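Local coordinates for protein GH3 beta-N-acetylglucosaminidase (Paenibacillaceae, PDB 6K5J) that hydrolyses terminal beta-N-acetylglucosamine residues from glycan chains as a glycoside hydrolase of family 3, probably with retention of the anomeric configuration, at residues A23-L28 with I46-R51; A54-V59 with N94-V99; L78-D83 with L128-N133. All coordinates share one frame; numbering follows the deposited sequence.

Contact 1 (A23-L28 with I46-R51). With NAG (2-acetamido-2-deoxy-beta-D-glucopyranose), chain B.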
# COMPACT_ATOMS: atom_id res chain seq x y z
N ALA A 23 9.17 -4.61 15.04
CA ALA A 23 10.43 -4.79 14.33
C ALA A 23 10.26 -5.80 13.21
O ALA A 23 9.44 -6.71 13.29
CB ALA A 23 11.56 -5.26 15.26
N GLY A 24 11.07 -5.64 12.16
CA GLY A 24 11.20 -6.65 11.14
C GLY A 24 12.47 -7.46 11.32
O GLY A 24 13.29 -7.18 12.18
N PHE A 25 12.60 -8.50 10.49
CA PHE A 25 13.74 -9.39 10.57
C PHE A 25 13.83 -10.11 9.23
O PHE A 25 12.91 -10.08 8.41
CB PHE A 25 13.60 -10.41 11.72
CG PHE A 25 12.57 -11.47 11.44
CD1 PHE A 25 11.22 -11.20 11.64
CD2 PHE A 25 12.94 -12.71 10.94
CE1 PHE A 25 10.27 -12.16 11.36
CE2 PHE A 25 11.99 -13.68 10.65
CZ PHE A 25 10.66 -13.41 10.86
N ASN A 26 14.96 -10.77 9.02
CA ASN A 26 15.15 -11.57 7.82
C ASN A 26 14.99 -13.04 8.15
O ASN A 26 15.69 -13.57 9.02
CB ASN A 26 16.52 -11.32 7.19
CG ASN A 26 16.67 -12.04 5.87
OD1 ASN A 26 15.70 -12.16 5.11
ND2 ASN A 26 17.87 -12.54 5.59
N GLY A 27 14.09 -13.72 7.44
CA GLY A 27 13.94 -15.15 7.64
C GLY A 27 12.63 -15.70 7.13
O GLY A 27 11.58 -15.05 7.26
N LEU A 28 12.67 -16.90 6.55
CA LEU A 28 11.48 -17.71 6.31
C LEU A 28 11.09 -18.53 7.53
O LEU A 28 9.93 -18.96 7.63
CB LEU A 28 11.72 -18.66 5.13
CG LEU A 28 12.05 -17.96 3.82
CD1 LEU A 28 12.49 -18.98 2.76
CD2 LEU A 28 10.87 -17.13 3.32
N ILE A 46 5.87 -7.70 15.26
CA ILE A 46 6.71 -8.08 14.13
C ILE A 46 6.03 -7.58 12.87
O ILE A 46 4.81 -7.69 12.74
CB ILE A 46 6.90 -9.61 14.05
CG1 ILE A 46 7.59 -10.15 15.30
CG2 ILE A 46 7.65 -10.02 12.76
CD1 ILE A 46 9.08 -9.77 15.39
N ILE A 47 6.80 -7.01 11.94
CA ILE A 47 6.30 -6.68 10.61
C ILE A 47 7.00 -7.56 9.58
O ILE A 47 8.23 -7.72 9.62
CB ILE A 47 6.49 -5.18 10.28
CG1 ILE A 47 6.03 -4.91 8.83
CG2 ILE A 47 7.93 -4.73 10.51
CD1 ILE A 47 5.82 -3.44 8.49
N TYR A 48 6.22 -8.14 8.67
CA TYR A 48 6.72 -8.97 7.59
C TYR A 48 6.98 -8.13 6.33
O TYR A 48 6.23 -7.21 6.02
CB TYR A 48 5.71 -10.06 7.22
CG TYR A 48 5.54 -11.21 8.19
CD1 TYR A 48 6.57 -11.61 9.04
CD2 TYR A 48 4.35 -11.93 8.21
CE1 TYR A 48 6.41 -12.70 9.90
CE2 TYR A 48 4.18 -13.01 9.07
CZ TYR A 48 5.21 -13.39 9.92
OH TYR A 48 5.04 -14.46 10.76
N PHE A 49 8.03 -8.52 5.59
CA PHE A 49 8.27 -8.05 4.23
C PHE A 49 8.40 -9.26 3.30
O PHE A 49 8.28 -10.40 3.73
CB PHE A 49 9.49 -7.12 4.18
CG PHE A 49 9.23 -5.81 4.86
CD1 PHE A 49 9.38 -5.68 6.23
CD2 PHE A 49 8.74 -4.73 4.14
CE1 PHE A 49 9.09 -4.48 6.88
CE2 PHE A 49 8.45 -3.52 4.77
CZ PHE A 49 8.63 -3.40 6.14
N ARG A 50 8.61 -8.98 2.00
CA ARG A 50 8.70 -10.04 0.99
C ARG A 50 9.71 -11.12 1.39
O ARG A 50 9.51 -12.31 1.12
CB ARG A 50 9.06 -9.42 -0.37
CG ARG A 50 9.12 -10.40 -1.55
CD ARG A 50 9.07 -9.66 -2.91
NE ARG A 50 7.88 -8.81 -3.01
CZ ARG A 50 6.71 -9.21 -3.50
NH1 ARG A 50 6.55 -10.44 -3.97
NH2 ARG A 50 5.69 -8.37 -3.53
N ARG A 51 10.81 -10.72 2.04
CA ARG A 51 11.86 -11.65 2.47
C ARG A 51 11.34 -12.71 3.45
O ARG A 51 11.97 -13.76 3.58
CB ARG A 51 13.01 -10.88 3.12
CG ARG A 51 12.55 -10.08 4.36
CD ARG A 51 13.64 -9.18 4.96
NE ARG A 51 13.11 -8.46 6.12
CZ ARG A 51 13.10 -7.14 6.26
NH1 ARG A 51 13.64 -6.35 5.34
NH2 ARG A 51 12.57 -6.60 7.36
C1 NAG B . 6.67 3.30 4.93
C2 NAG B . 5.33 3.54 4.19
C3 NAG B . 4.15 2.90 4.94
C4 NAG B . 4.46 1.46 5.34
C5 NAG B . 5.76 1.43 6.12
C6 NAG B . 6.17 0.04 6.56
C7 NAG B . 4.75 5.55 2.88
C8 NAG B . 4.54 7.04 2.93
N2 NAG B . 5.10 4.97 4.03
O1 NAG B . 7.70 3.64 4.06
O3 NAG B . 2.98 2.93 4.13
O4 NAG B . 3.40 0.93 6.14
O5 NAG B . 6.80 1.92 5.27
O6 NAG B . 6.57 -0.76 5.46
O7 NAG B . 4.58 4.90 1.84
O HOH W 1 10.55 -8.32 8.44
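A23 and I46 pair as parallel neighbours in the beta sheet of the family 3 TIM-barrel domain, and the contact follows both chains out of their strands into the loops beyond. The strand pairing rests on I47 N, which donates to A23 O at 3.0 Å with an N-H...O angle of 158°. I46 CA adds a CA-H...O contact of 3.2 Å to the same oxygen. Farther along, R51 takes over. Its CG lies between the backbone N and the carbonyl carbon (chi1 60°), and the chain then runs extended to NE, which donates to F25 O at 2.8 Å from well above the carbonyl plane, 57° out of it. F25 O also accepts from N52 ND2. A water bridges the two backbones: it accepts from F25 N and from R51 NH2, and lies 2.7 Å from I47 O, to which it probably donates. Every nitrogen of the guanidinium therefore has a partner, since NH2 also reaches S299 O and NH1 reaches H300 ND1. The plane of the N26 amide stands almost perpendicular to the guanidinium, with OD1 beside the aliphatic part of R51. On the apolar side, I46 CG2 meets the edge of the F25 ring at CE1, 3.7 Å away. Toward the bound sugar, NAG O6 sits near the plane of the F49 ring, at its edge, 3.4 Å from CE2.

Contact 2 (A54-V59 with N94-V99)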
# COMPACT_ATOMS: atom_id res chain seq x y z
N ALA A 54 7.35 -16.66 1.48
CA ALA A 54 7.53 -17.53 0.32
C ALA A 54 6.22 -18.18 -0.13
O ALA A 54 5.85 -18.07 -1.30
CB ALA A 54 8.59 -18.60 0.63
N GLU A 55 5.50 -18.85 0.78
CA GLU A 55 4.23 -19.47 0.41
C GLU A 55 3.37 -19.59 1.66
O GLU A 55 3.89 -19.51 2.78
CB GLU A 55 4.46 -20.85 -0.24
CG GLU A 55 5.01 -21.89 0.74
CD GLU A 55 5.07 -23.29 0.14
OE1 GLU A 55 4.08 -23.73 -0.47
OE2 GLU A 55 6.12 -23.94 0.28
N PRO A 56 2.05 -19.77 1.50
CA PRO A 56 1.15 -19.79 2.68
C PRO A 56 1.55 -20.74 3.80
O PRO A 56 1.51 -20.35 4.97
CB PRO A 56 -0.20 -20.18 2.06
CG PRO A 56 -0.15 -19.55 0.69
CD PRO A 56 1.30 -19.68 0.23
N ALA A 57 1.90 -21.99 3.48
CA ALA A 57 2.24 -22.94 4.54
C ALA A 57 3.44 -22.46 5.34
O ALA A 57 3.46 -22.58 6.57
CB ALA A 57 2.54 -24.32 3.94
N GLN A 58 4.43 -21.88 4.66
CA GLN A 58 5.62 -21.37 5.33
C GLN A 58 5.30 -20.15 6.20
O GLN A 58 5.83 -20.02 7.31
CB GLN A 58 6.71 -21.06 4.29
CG GLN A 58 7.87 -20.21 4.81
CD GLN A 58 7.60 -18.71 4.65
OE1 GLN A 58 6.98 -18.30 3.68
NE2 GLN A 58 8.04 -17.91 5.60
N VAL A 59 4.43 -19.26 5.71
CA VAL A 59 4.10 -18.06 6.48
C VAL A 59 3.33 -18.43 7.74
O VAL A 59 3.62 -17.95 8.84
CB VAL A 59 3.31 -17.05 5.62
CG1 VAL A 59 2.98 -15.79 6.44
CG2 VAL A 59 4.10 -16.67 4.37
N ASN A 94 2.11 -15.25 -3.94
CA ASN A 94 2.15 -16.68 -4.19
C ASN A 94 1.17 -17.38 -3.25
O ASN A 94 1.33 -17.31 -2.03
CB ASN A 94 3.56 -17.22 -3.97
CG ASN A 94 3.67 -18.70 -4.32
OD1 ASN A 94 3.11 -19.15 -5.32
ND2 ASN A 94 4.37 -19.44 -3.49
N GLY A 95 0.17 -18.06 -3.82
CA GLY A 95 -0.76 -18.82 -3.01
C GLY A 95 -1.87 -18.02 -2.35
O GLY A 95 -2.59 -18.58 -1.51
N VAL A 96 -2.01 -16.74 -2.67
CA VAL A 96 -3.08 -15.91 -2.14
C VAL A 96 -3.73 -15.17 -3.30
O VAL A 96 -3.18 -15.09 -4.40
CB VAL A 96 -2.60 -14.91 -1.06
CG1 VAL A 96 -1.88 -15.66 0.06
CG2 VAL A 96 -1.67 -13.86 -1.67
N THR A 97 -4.93 -14.64 -3.05
CA THR A 97 -5.65 -13.87 -4.05
C THR A 97 -4.97 -12.53 -4.25
O THR A 97 -4.70 -11.82 -3.28
CB THR A 97 -7.09 -13.65 -3.60
OG1 THR A 97 -7.68 -14.90 -3.25
CG2 THR A 97 -7.92 -12.99 -4.69
N VAL A 98 -4.73 -12.15 -5.50
CA VAL A 98 -4.27 -10.81 -5.82
C VAL A 98 -5.52 -9.94 -5.93
O VAL A 98 -6.34 -10.12 -6.84
CB VAL A 98 -3.42 -10.78 -7.10
CG1 VAL A 98 -2.96 -9.35 -7.40
CG2 VAL A 98 -2.22 -11.68 -6.93
N VAL A 99 -5.69 -9.02 -4.99
CA VAL A 99 -6.91 -8.25 -4.84
C VAL A 99 -6.69 -6.89 -5.49
O VAL A 99 -5.58 -6.35 -5.40
CB VAL A 99 -7.25 -8.15 -3.34
CG1 VAL A 99 -8.26 -7.08 -3.07
CG2 VAL A 99 -7.73 -9.52 -2.82
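N94 has CG anti to its backbone N: chi1 -176° sets CG toward the A54-E55 chain, and chi2 42° turns ND2 onto A54 O. There ND2 donates to A54 O at 3.0 Å, and the N-H...O angle of 171° makes the bond nearly straight. The acceptor lies practically in the amide plane; this is the one hydrogen bond between the segments. The same nitrogen lies 3.5 Å from E55 CB, packed beside the start of the helix. P56 meets the loop with its ring: CD comes to 3.3 Å from N94 O, CG to 3.4 Å from G95 O. G95, in a conformation of positive phi, offers no side chain and lets the two backbones draw close, while V96 CG1 gives P56 CG a looser apolar neighbour. The carbonyl of A54 is presented by a turn that Q58 fastens from within: OE1 accepts from A54 N at 2.8 Å and, less tightly, from E55 N at 3.3 Å. The other end of that amide, NE2, is taken up by L28 O and N52 O. The E55 carboxylate turns elsewhere, to S352 OG and G353 N. With E55 as N-cap, P56 as first helical residue and the side chain of the third, Q58, bonded back to the N-cap nitrogen, the geometry matches one half of a capping box at the start of barrel helix 56-72, against which the loop holding N94 is laid.

Contact 3 (L78-D83 with L128-N133). With NAG (2-acetamido-2-deoxy-beta-D-glucopyranose), chain B.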
# COMPACT_ATOMS: atom_id res chain seq x y z
N LEU A 78 2.18 -11.57 20.23
CA LEU A 78 2.67 -10.56 19.30
C LEU A 78 1.59 -10.05 18.35
O LEU A 78 0.76 -10.82 17.86
CB LEU A 78 3.81 -11.13 18.45
CG LEU A 78 5.08 -11.57 19.18
CD1 LEU A 78 5.89 -12.46 18.25
CD2 LEU A 78 5.88 -10.35 19.58
N LEU A 79 1.64 -8.75 18.07
CA LEU A 79 1.08 -8.26 16.82
C LEU A 79 2.00 -8.65 15.66
O LEU A 79 3.23 -8.54 15.76
CB LEU A 79 0.88 -6.74 16.87
CG LEU A 79 -0.24 -6.25 17.79
CD1 LEU A 79 -0.09 -4.75 18.07
CD2 LEU A 79 -1.60 -6.57 17.18
N ILE A 80 1.42 -9.10 14.56
CA ILE A 80 2.17 -9.48 13.37
C ILE A 80 1.51 -8.75 12.20
O ILE A 80 0.35 -9.02 11.86
CB ILE A 80 2.19 -11.00 13.16
CG1 ILE A 80 2.93 -11.67 14.33
CG2 ILE A 80 2.87 -11.37 11.84
CD1 ILE A 80 3.06 -13.19 14.22
N SER A 81 2.24 -7.81 11.60
CA SER A 81 1.69 -6.91 10.60
C SER A 81 2.41 -7.08 9.26
O SER A 81 3.34 -7.88 9.13
CB SER A 81 1.78 -5.46 11.07
OG SER A 81 0.88 -4.65 10.29
N ILE A 82 1.99 -6.28 8.29
CA ILE A 82 2.39 -6.43 6.90
C ILE A 82 1.83 -5.24 6.13
O ILE A 82 0.88 -4.60 6.59
CB ILE A 82 1.84 -7.78 6.34
CG1 ILE A 82 2.43 -8.11 4.96
CG2 ILE A 82 0.30 -7.77 6.27
CD1 ILE A 82 2.07 -9.51 4.48
N ASP A 83 2.44 -4.90 4.99
CA ASP A 83 1.87 -3.89 4.08
C ASP A 83 1.15 -4.58 2.93
O ASP A 83 1.61 -4.61 1.79
CB ASP A 83 2.96 -2.97 3.52
CG ASP A 83 3.68 -2.20 4.58
OD1 ASP A 83 2.99 -1.55 5.40
OD2 ASP A 83 4.93 -2.24 4.58
N LEU A 128 -2.86 -16.99 7.79
CA LEU A 128 -1.41 -17.11 7.86
C LEU A 128 -0.85 -16.67 9.20
O LEU A 128 0.37 -16.56 9.34
CB LEU A 128 -0.77 -16.30 6.73
CG LEU A 128 -1.25 -16.61 5.31
CD1 LEU A 128 -0.42 -15.82 4.30
CD2 LEU A 128 -1.17 -18.10 5.01
N GLY A 129 -1.70 -16.41 10.19
CA GLY A 129 -1.22 -15.94 11.48
C GLY A 129 -0.91 -14.46 11.54
O GLY A 129 -0.35 -13.99 12.54
N ILE A 130 -1.24 -13.72 10.49
CA ILE A 130 -1.07 -12.27 10.47
C ILE A 130 -2.34 -11.63 11.01
O ILE A 130 -3.44 -11.90 10.52
CB ILE A 130 -0.75 -11.79 9.04
CG1 ILE A 130 0.58 -12.38 8.57
CG2 ILE A 130 -0.75 -10.27 8.95
CD1 ILE A 130 0.73 -12.44 7.06
N ASN A 131 -2.20 -10.76 12.01
CA ASN A 131 -3.36 -10.23 12.72
C ASN A 131 -3.44 -8.71 12.65
O ASN A 131 -4.28 -8.11 13.32
CB ASN A 131 -3.35 -10.70 14.18
CG ASN A 131 -2.04 -10.39 14.89
OD1 ASN A 131 -1.49 -9.31 14.74
ND2 ASN A 131 -1.54 -11.34 15.68
N MET A 132 -2.60 -8.08 11.83
CA MET A 132 -2.59 -6.64 11.66
C MET A 132 -2.18 -6.34 10.23
O MET A 132 -1.40 -7.08 9.63
CB MET A 132 -1.64 -5.96 12.66
CG MET A 132 -1.72 -4.43 12.70
SD MET A 132 -0.68 -3.78 14.04
CE MET A 132 -1.37 -2.14 14.25
N ASN A 133 -2.74 -5.27 9.67
CA ASN A 133 -2.39 -4.86 8.31
C ASN A 133 -2.18 -3.36 8.33
O ASN A 133 -2.97 -2.63 8.93
CB ASN A 133 -3.51 -5.23 7.31
CG ASN A 133 -3.06 -5.15 5.84
OD1 ASN A 133 -1.88 -5.00 5.54
ND2 ASN A 133 -4.03 -5.28 4.92
C1 NAG B . 6.67 3.30 4.93
C2 NAG B . 5.33 3.54 4.19
C3 NAG B . 4.15 2.90 4.94
C4 NAG B . 4.46 1.46 5.34
C5 NAG B . 5.76 1.43 6.12
C6 NAG B . 6.17 0.04 6.56
C7 NAG B . 4.75 5.55 2.88
C8 NAG B . 4.54 7.04 2.93
N2 NAG B . 5.10 4.97 4.03
O1 NAG B . 7.70 3.64 4.06
O3 NAG B . 2.98 2.93 4.13
O4 NAG B . 3.40 0.93 6.14
O5 NAG B . 6.80 1.92 5.27
O6 NAG B . 6.57 -0.76 5.46
O7 NAG B . 4.58 4.90 1.84
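N131 grips the backbone of L78 and I80 with both ends of its carboxamide. OD1 accepts from I80 N at 2.9 Å in an almost straight bond (N-H...O 173°), and ND2 donates to L78 O at 3.2 Å, a donor lying in the plane of that carbonyl. CG sits between the backbone N and the carbonyl carbon (chi1 53°). N131 N donates separately to I80 O at 3.1 Å. A second, weak bond reaches I80 O from M132 N, so this buried oxygen is held by two successive amides. Beyond it S81 CA makes a CA-H...O contact of 3.2 Å to M132 O. Side-chain amide bonds thus supplement a few main-chain bonds, and strand 79-81, at the margin of one barrel sheet, is joined to the weakly bonded strand 132-133 at the margin of the other. G129 precedes this join as the C-prime residue of the Schellman motif that ends helix 111-127.

The packing lies around these bonds. I130 crosses both I80 and I82 at about a right angle, its CG2 resting 3.8 Å from I82 CG2, and L125 of helix 111-127 touches both I82 and I130. M132 CG lies 3.6 Å from S81 OG, and its extended chain brings SD to 4.2 Å from L79 CD1. D83 meets the sugar: NAG O4 donates to D83 OD1 at 2.6 Å, and NAG O6 lies so close to OD2, the salt-bridge partner of R91, that its contact is doubtful. This chemistry is consistent with D83 reading the O4 hydroxyl of the sugar, and probably O6.

How the contacts relate
Contacts 1 and 3 both reach one sheet through neighbouring strands 45-47 and 79-81: I46 N and O bond to L79 O and S81 N, both at 2.8 Å, and contact 3 carries the wall on to 132-133. Y48 CE2 also joins them, 3.5 Å from I80 CG2. Contact 2 lies outside this wall, about 15 Å from contact 1 and 14 Å from contact 3 between centres; V59 and P56 pack on L128, and L28 CD2 lies 3.8 Å from A54 CB. Contacts 1 and 3 both reach the bound NAG, through F49 and I47 and through D83. With R152, K182, H183 and D268 also bonded to this sugar, the site is consistent with the glycone pocket.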